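Glutamine synthetase (PDB 4BAX) belongs to the glutamine synthetase family, whose subunits join a beta-grasp domain to a larger catalytic domain and here gather as ten copies. Local coordinates at residues Asp35-Trp40 with Glu73-Leu78; Lys5-Trp10 with Ala200-Tyr205; Gly132-Gln137 with Val176-Trp181; Lys223-Gly228 with Thr276-Thr281; Phe235-Met240 with Thr336-Ala341. All blocks are in the same frame, centred on the assembly; numbering follows the deposited sequence.

Interaction 1: residues Asp35-Trp40 with Glu73-Leu78; sequences DALPVW and EDILVL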
# COMPACT_ATOMS: atom_id res chain seq x y z
N ASP A 35 10.05 24.86 48.43
CA ASP A 35 11.13 25.64 49.05
C ASP A 35 12.46 24.91 49.00
O ASP A 35 13.51 25.55 48.97
CB ASP A 35 10.77 25.99 50.51
CG ASP A 35 9.53 26.86 50.63
OD1 ASP A 35 9.04 27.36 49.59
OD2 ASP A 35 9.05 27.04 51.77
N ALA A 36 12.41 23.58 49.02
CA ALA A 36 13.62 22.78 48.94
C ALA A 36 14.03 22.56 47.48
O ALA A 36 15.14 22.08 47.20
CB ALA A 36 13.43 21.44 49.65
N LEU A 37 13.17 22.96 46.55
CA LEU A 37 13.49 22.74 45.16
C LEU A 37 14.43 23.80 44.63
O LEU A 37 14.16 24.99 44.75
CB LEU A 37 12.23 22.71 44.30
CG LEU A 37 11.35 21.49 44.53
CD1 LEU A 37 10.02 21.72 43.87
CD2 LEU A 37 12.05 20.24 43.96
N PRO A 38 15.52 23.35 44.02
CA PRO A 38 16.54 24.28 43.53
C PRO A 38 15.99 25.14 42.38
O PRO A 38 15.19 24.66 41.57
CB PRO A 38 17.66 23.35 43.02
CG PRO A 38 17.05 21.98 42.92
CD PRO A 38 15.94 21.93 43.93
N VAL A 39 16.42 26.40 42.33
CA VAL A 39 16.18 27.23 41.16
C VAL A 39 17.13 26.75 40.10
O VAL A 39 18.14 26.12 40.41
CB VAL A 39 16.36 28.75 41.43
CG1 VAL A 39 15.74 29.14 42.77
CG2 VAL A 39 17.83 29.15 41.35
N TRP A 40 16.77 27.00 38.85
CA TRP A 40 17.54 26.48 37.74
C TRP A 40 17.66 27.52 36.63
O TRP A 40 17.17 28.63 36.74
CB TRP A 40 16.88 25.21 37.21
CG TRP A 40 17.80 24.25 36.53
CD1 TRP A 40 19.16 24.35 36.43
CD2 TRP A 40 17.43 23.03 35.89
NE1 TRP A 40 19.66 23.26 35.74
CE2 TRP A 40 18.61 22.44 35.40
CE3 TRP A 40 16.21 22.38 35.67
CZ2 TRP A 40 18.62 21.23 34.71
CZ3 TRP A 40 16.22 21.18 34.98
CH2 TRP A 40 17.41 20.62 34.50
N GLU A 73 7.76 8.70 42.68
CA GLU A 73 8.09 9.86 43.51
C GLU A 73 8.42 11.08 42.64
O GLU A 73 8.76 12.18 43.12
CB GLU A 73 9.27 9.51 44.44
CG GLU A 73 8.98 9.59 45.94
CD GLU A 73 7.63 8.98 46.35
OE1 GLU A 73 7.46 7.75 46.18
OE2 GLU A 73 6.73 9.73 46.83
N ASP A 74 8.23 10.91 41.34
CA ASP A 74 8.57 11.94 40.38
C ASP A 74 7.55 13.10 40.36
O ASP A 74 6.37 12.91 40.69
CB ASP A 74 8.70 11.31 39.01
CG ASP A 74 9.78 10.24 38.99
OD1 ASP A 74 10.70 10.26 39.84
OD2 ASP A 74 9.73 9.37 38.09
N ILE A 75 8.03 14.30 40.04
CA ILE A 75 7.18 15.49 40.15
C ILE A 75 7.31 16.46 38.97
O ILE A 75 8.32 16.47 38.26
CB ILE A 75 7.48 16.27 41.46
CG1 ILE A 75 8.98 16.56 41.56
CG2 ILE A 75 6.98 15.51 42.70
CD1 ILE A 75 9.30 17.94 42.04
N LEU A 76 6.30 17.30 38.81
CA LEU A 76 6.33 18.39 37.84
C LEU A 76 6.58 19.69 38.58
O LEU A 76 5.98 19.93 39.64
CB LEU A 76 5.04 18.48 37.06
CG LEU A 76 4.59 17.14 36.50
CD1 LEU A 76 3.16 17.30 36.01
CD2 LEU A 76 5.55 16.65 35.41
N VAL A 77 7.48 20.51 38.06
CA VAL A 77 7.78 21.78 38.69
C VAL A 77 7.53 22.93 37.72
O VAL A 77 8.33 23.15 36.80
CB VAL A 77 9.25 21.85 39.18
CG1 VAL A 77 9.41 22.96 40.18
CG2 VAL A 77 9.66 20.54 39.82
N LEU A 78 6.44 23.66 37.94
CA LEU A 78 6.17 24.84 37.14
C LEU A 78 6.96 26.04 37.67
O LEU A 78 6.89 26.34 38.85
CB LEU A 78 4.67 25.16 37.15
CG LEU A 78 4.23 26.38 36.34
CD1 LEU A 78 4.43 26.18 34.84
CD2 LEU A 78 2.80 26.74 36.67
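The beta-grasp domain of this glutamine synthetase offers a compact example of a loop laid over a beta sheet: L37, in the loop that leads from strand 20-28 to strand 40-43, covers I75 and V77 of strand 75-82. Being two positions apart on one strand, I75 and V77 project from the same side of it, toward the loop, and L37 answers with one methyl for each. Its CD1 meets CG1 of V77 at 3.9 Å, and its CD2 meets CD1 of I75 at 4.1 Å. Both encounters are tip to tip, methyl against methyl. The leucine fork can serve two residues at once because a chi1 of -69° aims CG toward the strand and a chi2 of 168° turns the two methyls to V77 and I75. V77 turns CG1 to the loop with that methyl anti to its own backbone N (chi1 -163°). The backbones stay well apart, with the CA atoms of L37 and V77 separated by 8.7 Å, and no hydrogen bond links the segments, so dispersion and the burial of apolar surface are what join them here. Around this pair of contacts, P61 of strand 56-66 touches both L37 and V77, while the next loop residue, P38, accepts a hydrogen bond through its carbonyl from the hydroxyl of Y8. L76, between the two contacting strand residues, packs instead on V199 and W202 of helix 190-210. In this subunit the beta-grasp sheet thus has its own loop on one face at strand 75-82 and helix 190-210 of the catalytic domain on the other.

Interaction 2: residues Lys5-Trp10 with Ala200-Tyr205; sequences KAEYIW and ARWLLY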
# COMPACT_ATOMS: atom_id res chain seq x y z
N LYS A 5 12.89 12.23 39.87
CA LYS A 5 12.87 13.08 38.70
C LYS A 5 11.95 14.27 38.91
O LYS A 5 10.83 14.13 39.44
CB LYS A 5 12.43 12.28 37.49
CG LYS A 5 13.44 11.20 37.10
CD LYS A 5 12.98 10.50 35.83
CE LYS A 5 12.25 9.22 36.12
NZ LYS A 5 13.22 8.11 36.02
N ALA A 6 12.42 15.45 38.52
CA ALA A 6 11.63 16.68 38.56
C ALA A 6 11.56 17.29 37.16
O ALA A 6 12.58 17.60 36.54
CB ALA A 6 12.24 17.66 39.54
N GLU A 7 10.34 17.47 36.66
CA GLU A 7 10.15 18.08 35.35
C GLU A 7 9.87 19.57 35.48
O GLU A 7 8.80 19.98 35.93
CB GLU A 7 9.01 17.41 34.60
CG GLU A 7 8.92 17.77 33.11
CD GLU A 7 9.98 17.09 32.23
OE1 GLU A 7 10.77 16.27 32.74
OE2 GLU A 7 10.06 17.42 31.03
N TYR A 8 10.85 20.37 35.07
CA TYR A 8 10.75 21.82 35.17
C TYR A 8 10.07 22.34 33.92
O TYR A 8 10.54 22.12 32.81
CB TYR A 8 12.12 22.46 35.32
CG TYR A 8 12.66 22.47 36.74
CD1 TYR A 8 12.69 21.30 37.50
CD2 TYR A 8 13.18 23.62 37.30
CE1 TYR A 8 13.21 21.30 38.79
CE2 TYR A 8 13.70 23.63 38.61
CZ TYR A 8 13.71 22.47 39.35
OH TYR A 8 14.23 22.48 40.64
N ILE A 9 8.94 22.99 34.13
CA ILE A 9 8.09 23.46 33.06
C ILE A 9 8.02 24.98 33.13
O ILE A 9 7.88 25.55 34.22
CB ILE A 9 6.66 22.83 33.18
CG1 ILE A 9 6.75 21.31 32.94
CG2 ILE A 9 5.66 23.43 32.20
CD1 ILE A 9 5.63 20.46 33.61
N TRP A 10 8.15 25.63 31.99
CA TRP A 10 8.01 27.07 31.99
C TRP A 10 7.36 27.56 30.70
O TRP A 10 7.13 26.76 29.79
CB TRP A 10 9.33 27.79 32.27
CG TRP A 10 10.34 27.78 31.14
CD1 TRP A 10 10.55 28.78 30.23
CD2 TRP A 10 11.27 26.74 30.81
NE1 TRP A 10 11.56 28.42 29.35
CE2 TRP A 10 12.02 27.18 29.69
CE3 TRP A 10 11.55 25.48 31.35
CZ2 TRP A 10 13.02 26.40 29.10
CZ3 TRP A 10 12.55 24.70 30.76
CH2 TRP A 10 13.28 25.17 29.65
N ALA A 200 -2.01 21.63 33.27
CA ALA A 200 -2.99 20.80 32.60
C ALA A 200 -2.82 20.84 31.06
O ALA A 200 -2.98 19.82 30.38
CB ALA A 200 -4.42 21.20 33.03
N ARG A 201 -2.46 22.02 30.52
CA ARG A 201 -2.15 22.14 29.09
C ARG A 201 -0.92 21.30 28.78
O ARG A 201 -0.88 20.54 27.80
CB ARG A 201 -1.88 23.59 28.69
CG ARG A 201 -3.13 24.42 28.41
CD ARG A 201 -2.86 25.92 28.71
NE ARG A 201 -3.98 26.78 28.32
CZ ARG A 201 -3.88 28.01 27.82
NH1 ARG A 201 -2.69 28.57 27.62
NH2 ARG A 201 -4.99 28.69 27.51
N TRP A 202 0.08 21.43 29.63
CA TRP A 202 1.31 20.70 29.40
C TRP A 202 1.00 19.20 29.41
O TRP A 202 1.52 18.44 28.59
CB TRP A 202 2.39 21.08 30.43
CG TRP A 202 3.70 20.38 30.15
CD1 TRP A 202 4.72 20.86 29.37
CD2 TRP A 202 4.13 19.09 30.64
NE1 TRP A 202 5.76 19.94 29.33
CE2 TRP A 202 5.42 18.86 30.11
CE3 TRP A 202 3.55 18.12 31.46
CZ2 TRP A 202 6.14 17.69 30.39
CZ3 TRP A 202 4.27 16.97 31.72
CH2 TRP A 202 5.55 16.77 31.19
N LEU A 203 0.11 18.78 30.32
CA LEU A 203 -0.28 17.39 30.41
C LEU A 203 -1.06 16.91 29.17
O LEU A 203 -0.95 15.73 28.78
CB LEU A 203 -1.09 17.16 31.68
CG LEU A 203 -0.30 17.05 32.98
CD1 LEU A 203 -1.26 17.06 34.17
CD2 LEU A 203 0.55 15.79 33.01
N LEU A 204 -1.85 17.79 28.56
CA LEU A 204 -2.60 17.40 27.36
C LEU A 204 -1.69 17.11 26.17
O LEU A 204 -1.75 16.02 25.58
CB LEU A 204 -3.63 18.47 27.01
CG LEU A 204 -4.43 18.17 25.72
CD1 LEU A 204 -5.40 16.96 25.82
CD2 LEU A 204 -5.16 19.43 25.24
N TYR A 205 -0.78 18.04 25.89
CA TYR A 205 0.16 17.90 24.78
C TYR A 205 0.99 16.68 25.00
O TYR A 205 1.21 15.88 24.10
CB TYR A 205 1.11 19.09 24.75
CG TYR A 205 0.51 20.43 24.45
CD1 TYR A 205 -0.33 20.63 23.36
CD2 TYR A 205 0.82 21.52 25.25
CE1 TYR A 205 -0.85 21.90 23.10
CE2 TYR A 205 0.31 22.77 25.00
CZ TYR A 205 -0.52 22.96 23.93
OH TYR A 205 -1.01 24.23 23.72
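I9 lies over one face of the W202 indole, and E7, two residues earlier on strand 3-11, comes to the same ring obliquely. The isoleucine CD1 stands above the six-membered ring, 3.8 Å from its centroid and only 18° off the normal, a clear CH-pi contact. The rest of I9 follows the indole toward its five-membered part: the CG2 branch approaches CD1 of W202 at 3.9 Å, and CG1, which carries CD1, approaches NE1 of W202 at 4.0 Å. What presents the ring in this way is its long reach from helix 190-210, with CG anti to the backbone N (chi1 -177°).

E7 crosses the tryptophan at about a right angle and touches mainly with its aliphatic part, CG lying 3.9 Å from CZ2 of W202. Its carboxylate plane is inclined 40° to the indole, and the charged end has firmer partners: S22 and T24 by hydrogen bonds and R70 by a salt bridge. V144 of a neighbouring subunit also packs on W202. Buried throughout, this is helix-on-sheet packing, in which a long helix of the catalytic domain inserts an aromatic side chain against one face of the beta-grasp sheet, the interdomain seam of the glutamine synthetase subunit.

Interaction 3: residues Gly132-Gln137 with Val176-Trp181; sequences GFPAAQ and VMPGQW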
# COMPACT_ATOMS: atom_id res chain seq x y z
N GLY A 132 -11.28 16.35 2.84
CA GLY A 132 -12.70 16.63 2.88
C GLY A 132 -13.31 17.10 4.19
O GLY A 132 -12.64 17.49 5.15
N PHE A 133 -14.62 17.01 4.25
CA PHE A 133 -15.33 17.46 5.41
C PHE A 133 -16.22 16.36 5.95
O PHE A 133 -16.74 15.53 5.20
CB PHE A 133 -16.20 18.64 5.00
CG PHE A 133 -15.42 19.89 4.72
CD1 PHE A 133 -14.91 20.66 5.76
CD2 PHE A 133 -15.13 20.26 3.41
CE1 PHE A 133 -14.18 21.81 5.50
CE2 PHE A 133 -14.39 21.41 3.14
CZ PHE A 133 -13.91 22.18 4.18
N PRO A 134 -16.40 16.35 7.28
CA PRO A 134 -17.34 15.39 7.86
C PRO A 134 -18.73 15.98 7.76
O PRO A 134 -18.87 17.11 7.28
CB PRO A 134 -16.89 15.31 9.32
CG PRO A 134 -16.26 16.65 9.59
CD PRO A 134 -15.60 17.06 8.30
N ALA A 135 -19.74 15.27 8.26
CA ALA A 135 -21.09 15.80 8.25
C ALA A 135 -21.11 17.07 9.11
O ALA A 135 -20.24 17.27 9.98
CB ALA A 135 -22.05 14.78 8.80
N ALA A 136 -22.11 17.92 8.86
CA ALA A 136 -22.18 19.22 9.53
C ALA A 136 -22.42 19.00 11.01
O ALA A 136 -22.82 17.92 11.44
CB ALA A 136 -23.30 20.06 8.93
N GLN A 137 -22.17 20.04 11.78
CA GLN A 137 -22.22 19.95 13.23
C GLN A 137 -23.64 19.68 13.72
O GLN A 137 -24.62 20.01 13.01
CB GLN A 137 -21.64 21.22 13.86
CG GLN A 137 -20.15 21.31 13.64
CD GLN A 137 -19.60 22.67 14.00
OE1 GLN A 137 -18.38 22.84 14.16
NE2 GLN A 137 -20.49 23.65 14.13
N VAL A 176 -18.70 20.91 20.17
CA VAL A 176 -19.53 20.99 18.97
C VAL A 176 -18.81 20.53 17.68
O VAL A 176 -19.39 19.84 16.85
CB VAL A 176 -20.09 22.43 18.78
CG1 VAL A 176 -20.84 22.55 17.43
CG2 VAL A 176 -21.00 22.80 19.95
N MET A 177 -17.55 20.92 17.53
CA MET A 177 -16.73 20.47 16.41
C MET A 177 -16.16 19.07 16.65
O MET A 177 -15.78 18.71 17.76
CB MET A 177 -15.60 21.46 16.17
CG MET A 177 -14.89 21.25 14.84
SD MET A 177 -13.45 22.30 14.64
CE MET A 177 -12.37 21.26 13.68
N PRO A 178 -16.11 18.25 15.59
CA PRO A 178 -15.53 16.91 15.75
C PRO A 178 -14.06 16.95 16.17
O PRO A 178 -13.27 17.66 15.55
CB PRO A 178 -15.67 16.29 14.35
CG PRO A 178 -15.96 17.43 13.43
CD PRO A 178 -16.69 18.43 14.24
N GLY A 179 -13.72 16.15 17.18
CA GLY A 179 -12.38 16.14 17.73
C GLY A 179 -12.11 17.33 18.62
O GLY A 179 -10.96 17.55 19.03
N GLN A 180 -13.17 18.09 18.95
CA GLN A 180 -13.05 19.23 19.85
C GLN A 180 -13.58 18.85 21.21
O GLN A 180 -14.65 18.23 21.33
CB GLN A 180 -13.81 20.44 19.30
CG GLN A 180 -13.36 21.80 19.83
CD GLN A 180 -14.05 22.96 19.14
OE1 GLN A 180 -15.26 23.18 19.27
NE2 GLN A 180 -13.27 23.73 18.37
N TRP A 181 -12.82 19.25 22.23
CA TRP A 181 -13.09 18.85 23.59
C TRP A 181 -12.91 20.01 24.56
O TRP A 181 -12.31 21.05 24.21
CB TRP A 181 -12.16 17.70 23.99
CG TRP A 181 -12.40 16.42 23.24
CD1 TRP A 181 -11.87 16.08 22.03
CD2 TRP A 181 -13.22 15.32 23.65
NE1 TRP A 181 -12.30 14.83 21.66
CE2 TRP A 181 -13.13 14.34 22.64
CE3 TRP A 181 -14.01 15.06 24.77
CZ2 TRP A 181 -13.80 13.13 22.71
CZ3 TRP A 181 -14.68 13.85 24.84
CH2 TRP A 181 -14.56 12.90 23.82
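With CG anti to the carbonyl carbon (chi1 -69°) and an extended chain beyond it (chi2 168°), Q137 reaches straight across V176, which turns CG1 to it by setting that methyl anti to its backbone N. The two side chains cross at about a right angle. CG1 of V176 lies 3.5 Å from NE2 of Q137, against the amide end, while CG of Q137 rests 3.6 Å from the carbonyl O of V176. Farther along, OE1 of Q137 lies 3.7 Å from both CA and CB of M177. None of these approaches is a hydrogen bond; OE1 takes its hydrogen bond from the backbone N of N227.

V176 leads into a type II beta turn from M177 to Q180, closed by the bond from Q180 N to M177 O (2.9 Å) and running on into strand 180-188 of the catalytic domain. P178 and G179 fill its two corners in the classic order, the glycine with the positive phi (76°) that the third position requires. The turn also brings P178 to P134, where the two pyrrolidine rings cross nearly perpendicularly and touch through their CG atoms at 3.9 Å. Just before P134, F133 packs on P134 of a neighbouring subunit, and V176 touches S46 of a further one.

Interaction 4: residues Lys223-Gly228 with Thr276-Thr281; sequences KGDWNG and TGLHET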
# COMPACT_ATOMS: atom_id res chain seq x y z
N LYS A 223 -11.61 27.07 9.17
CA LYS A 223 -12.37 28.26 8.79
C LYS A 223 -13.80 27.91 8.38
O LYS A 223 -14.08 26.79 7.94
CB LYS A 223 -11.67 29.07 7.69
CG LYS A 223 -12.02 28.59 6.28
CD LYS A 223 -10.84 28.67 5.30
CE LYS A 223 -11.22 28.02 3.95
NZ LYS A 223 -10.18 28.25 2.90
N GLY A 224 -14.72 28.85 8.58
CA GLY A 224 -16.10 28.60 8.24
C GLY A 224 -17.06 28.47 9.40
O GLY A 224 -16.86 29.07 10.46
N ASP A 225 -18.06 27.63 9.24
CA ASP A 225 -19.10 27.51 10.24
C ASP A 225 -18.71 26.52 11.33
O ASP A 225 -19.46 26.30 12.27
CB ASP A 225 -20.41 27.08 9.59
CG ASP A 225 -21.08 28.22 8.85
OD1 ASP A 225 -20.85 29.39 9.23
OD2 ASP A 225 -21.87 27.94 7.92
N TRP A 226 -17.53 25.92 11.17
CA TRP A 226 -16.98 25.04 12.19
C TRP A 226 -16.64 25.83 13.46
O TRP A 226 -16.10 26.93 13.42
CB TRP A 226 -15.77 24.27 11.64
CG TRP A 226 -16.12 23.55 10.38
CD1 TRP A 226 -15.92 23.97 9.09
CD2 TRP A 226 -16.78 22.29 10.28
NE1 TRP A 226 -16.40 23.04 8.20
CE2 TRP A 226 -16.93 21.99 8.91
CE3 TRP A 226 -17.25 21.37 11.22
CZ2 TRP A 226 -17.54 20.83 8.47
CZ3 TRP A 226 -17.85 20.21 10.77
CH2 TRP A 226 -17.99 19.95 9.41
N ASN A 227 -16.96 25.23 14.60
CA ASN A 227 -16.86 25.92 15.88
C ASN A 227 -15.45 26.34 16.29
O ASN A 227 -14.49 25.58 16.16
CB ASN A 227 -17.50 25.10 17.00
CG ASN A 227 -18.82 25.67 17.46
OD1 ASN A 227 -19.64 26.12 16.65
ND2 ASN A 227 -19.04 25.63 18.76
N GLY A 228 -15.36 27.54 16.84
CA GLY A 228 -14.12 28.02 17.41
C GLY A 228 -13.82 27.40 18.77
O GLY A 228 -14.68 26.78 19.39
N THR A 276 -16.81 36.48 15.57
CA THR A 276 -17.42 37.07 14.40
C THR A 276 -18.83 37.37 14.90
O THR A 276 -19.23 36.87 15.96
CB THR A 276 -17.50 36.05 13.24
OG1 THR A 276 -18.16 34.86 13.69
CG2 THR A 276 -16.11 35.68 12.75
N GLY A 277 -19.57 38.20 14.18
CA GLY A 277 -20.92 38.50 14.63
C GLY A 277 -21.80 37.27 14.63
O GLY A 277 -22.45 36.97 15.64
N LEU A 278 -21.77 36.52 13.53
CA LEU A 278 -22.81 35.54 13.20
C LEU A 278 -23.03 34.41 14.22
O LEU A 278 -24.17 34.17 14.65
CB LEU A 278 -22.49 34.93 11.84
CG LEU A 278 -20.98 34.77 11.60
CD1 LEU A 278 -20.57 33.35 11.23
CD2 LEU A 278 -20.50 35.76 10.53
N HIS A 279 -21.97 33.71 14.61
CA HIS A 279 -22.09 32.67 15.63
C HIS A 279 -21.47 33.11 16.93
O HIS A 279 -21.27 34.31 17.16
CB HIS A 279 -21.47 31.35 15.18
CG HIS A 279 -22.07 30.82 13.92
ND1 HIS A 279 -21.33 30.56 12.79
CD2 HIS A 279 -23.37 30.60 13.58
CE1 HIS A 279 -22.14 30.15 11.83
NE2 HIS A 279 -23.38 30.17 12.28
N GLU A 280 -21.15 32.13 17.77
CA GLU A 280 -20.49 32.44 19.03
C GLU A 280 -19.14 33.15 18.85
O GLU A 280 -18.30 32.77 18.03
CB GLU A 280 -20.33 31.16 19.86
CG GLU A 280 -21.61 30.37 20.01
CD GLU A 280 -22.52 31.00 21.03
OE1 GLU A 280 -22.04 31.93 21.72
OE2 GLU A 280 -23.69 30.57 21.15
N THR A 281 -18.99 34.20 19.64
CA THR A 281 -20.04 34.63 20.58
C THR A 281 -20.63 35.93 20.02
O THR A 281 -21.61 35.92 19.26
CB THR A 281 -19.50 34.85 22.02
OG1 THR A 281 -18.49 33.88 22.32
CG2 THR A 281 -20.60 34.69 23.03
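The meeting of D225 with H279 is a polar surface contact between two irregular loops of the catalytic domain, one between strands 214-216 and 231-236, the other between helix 271-274 and strand 289-291. All its touching residues are exposed, and no other chain of the assembly touches either segment. One carboxylate oxygen does nearly all the work. OD1 of D225 comes to the edge of the imidazole, close to its plane, and points at the carbon between the two nitrogens: it is modelled 3.0 Å from CE1 of H279, against 3.8 Å from ND1 and 4.0 Å from NE2. The carboxylate itself is turned almost perpendicular to the ring, the planes standing 81° apart, so the two groups meet as an oxygen atom against a ring edge and do not stack. A chi1 of -58°, which sets CG of H279 anti to the carbonyl carbon, extends the ring toward the aspartate loop. L278 adds a marginal touch, its CD1 lying 4.4 Å from OD1 of D225. The next residues of the first loop turn to other business: W226 meets F128 edge-to-face, and N227 bonds to Q137 and Q180.

No hydrogen bond spans the gap as modelled, and at 2.55 Å the short oxygen-to-carbon approach deserves little weight, since nitrogen and carbon of an imidazole are hard to tell apart at such resolution. The contact is consistent with a weak electrostatic attraction between the carboxylate oxygen and the ring edge, the precise ring setting being doubtful.

Interaction 5: residues Phe235-Met240 with Thr336-Ala341; sequences FSTKAM and TALEKA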
# COMPACT_ATOMS: atom_id res chain seq x y z
N PHE A 235 -16.08 34.04 36.95
CA PHE A 235 -15.50 34.93 37.93
C PHE A 235 -16.47 35.44 38.98
O PHE A 235 -17.60 35.81 38.65
CB PHE A 235 -14.84 36.10 37.22
CG PHE A 235 -14.54 37.24 38.11
CD1 PHE A 235 -13.48 37.20 38.98
CD2 PHE A 235 -15.36 38.37 38.10
CE1 PHE A 235 -13.20 38.27 39.81
CE2 PHE A 235 -15.09 39.45 38.93
CZ PHE A 235 -14.01 39.40 39.78
N SER A 236 -16.01 35.49 40.23
CA SER A 236 -16.79 36.06 41.32
C SER A 236 -15.88 36.56 42.43
O SER A 236 -14.72 36.15 42.56
CB SER A 236 -17.81 35.04 41.90
OG SER A 236 -17.21 34.06 42.74
N THR A 237 -16.44 37.44 43.25
CA THR A 237 -15.79 37.93 44.45
C THR A 237 -16.76 37.55 45.56
O THR A 237 -17.87 37.09 45.26
CB THR A 237 -15.63 39.46 44.44
OG1 THR A 237 -16.93 40.07 44.32
CG2 THR A 237 -14.69 39.92 43.31
N LYS A 238 -16.36 37.75 46.82
CA LYS A 238 -17.20 37.38 47.96
C LYS A 238 -18.54 38.14 47.86
O LYS A 238 -19.61 37.56 48.07
CB LYS A 238 -16.49 37.71 49.27
CG LYS A 238 -17.19 37.20 50.52
CD LYS A 238 -16.48 37.69 51.81
CE LYS A 238 -16.48 39.23 51.92
NZ LYS A 238 -17.81 39.86 52.23
N ALA A 239 -18.45 39.42 47.50
CA ALA A 239 -19.63 40.26 47.31
C ALA A 239 -20.55 39.76 46.19
O ALA A 239 -21.78 39.75 46.33
CB ALA A 239 -19.20 41.70 47.03
N MET A 240 -19.95 39.31 45.09
CA MET A 240 -20.73 38.78 43.99
C MET A 240 -21.45 37.48 44.38
O MET A 240 -22.59 37.23 43.99
CB MET A 240 -19.84 38.57 42.77
CG MET A 240 -19.38 39.88 42.16
SD MET A 240 -18.05 39.66 40.97
CE MET A 240 -18.96 38.96 39.58
N THR A 336 -11.55 46.66 40.94
CA THR A 336 -11.35 48.09 41.08
C THR A 336 -12.70 48.79 41.05
O THR A 336 -12.99 49.63 41.90
CB THR A 336 -10.47 48.64 39.96
OG1 THR A 336 -9.11 48.24 40.18
CG2 THR A 336 -10.54 50.15 39.90
N ALA A 337 -13.54 48.41 40.09
CA ALA A 337 -14.85 49.02 40.00
C ALA A 337 -15.69 48.70 41.22
O ALA A 337 -16.41 49.57 41.70
CB ALA A 337 -15.55 48.57 38.73
N LEU A 338 -15.56 47.48 41.76
CA LEU A 338 -16.30 47.08 42.97
C LEU A 338 -15.83 47.83 44.22
O LEU A 338 -16.62 48.14 45.13
CB LEU A 338 -16.24 45.56 43.18
CG LEU A 338 -16.97 44.71 42.14
CD1 LEU A 338 -16.48 43.26 42.12
CD2 LEU A 338 -18.48 44.77 42.39
N GLU A 339 -14.54 48.13 44.24
CA GLU A 339 -13.97 48.89 45.33
C GLU A 339 -14.58 50.29 45.32
O GLU A 339 -15.06 50.77 46.36
CB GLU A 339 -12.44 48.97 45.19
CG GLU A 339 -11.69 49.27 46.48
CD GLU A 339 -10.19 49.06 46.36
OE1 GLU A 339 -9.54 49.87 45.66
OE2 GLU A 339 -9.64 48.10 46.97
N LYS A 340 -14.66 50.90 44.15
CA LYS A 340 -15.24 52.23 44.01
C LYS A 340 -16.70 52.22 44.42
O LYS A 340 -17.15 53.13 45.12
CB LYS A 340 -15.11 52.72 42.57
CG LYS A 340 -13.67 52.96 42.18
CD LYS A 340 -13.55 53.44 40.74
CE LYS A 340 -12.09 53.70 40.36
NZ LYS A 340 -11.54 54.89 41.08
N ALA A 341 -17.41 51.17 44.05
CA ALA A 341 -18.84 51.05 44.36
C ALA A 341 -19.09 50.69 45.84
O ALA A 341 -20.23 50.77 46.31
CB ALA A 341 -19.50 50.03 43.44
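No ring face or edge takes part where L338 meets T237 and M240: the one ring of the two segments, that of F235, meets the ring of F111 instead, the planes about 35° apart. The contact proper is carried by a single methyl. CD1 of L338 meets the two branch ends of T237 tip to tip, 3.9 Å from OG1 and 4.0 Å from CG2, and it also touches SD of M240 at 4.1 Å. The methionine crosses the leucine at about a right angle, its chain bent at chi3.

T237 has a second task as N-cap of helix 238-242. Its OG1 sits between the backbone N and the carbonyl carbon (chi1 59°), where it accepts from M240 N at 3.2 Å with an N-H...O angle of 157°. L338 belongs to helix 323-341 and packs on T249 of helix 244-253 as well, whose A246 and A250 are covered by M240. Chemically, the hydroxyl oxygen serves as acceptor for its own helix start, while the leucine methyl meets that cap and the neighbouring sulfur; no hydrogen bond crosses between the cap and first turn of helix 238-242 and helix 323-341, which meet by van der Waals packing.

Overall arrangement
Two of the contacts form one continuous unit at the beta-grasp domain. Interactions 1 and 2 share neighbouring strands 75-82 and 3-11, linked by a probable hydrogen bond from V77 N to E7 O, 2.6 Å, so the loop cover of interaction 1 and the helix packing of interaction 2 meet the same sheet. Interactions 3 and 4 make a second pair, their centres 13 Å apart, joined by two probable hydrogen bonds, N227 N to Q137 OE1 (2.8 Å) and Q180 NE2 to N227 O (3.1 Å). Interaction 5 stands apart, with centres 32 Å or more from all others. A sodium ion lies about 9 Å from the W202 side chain of interaction 2.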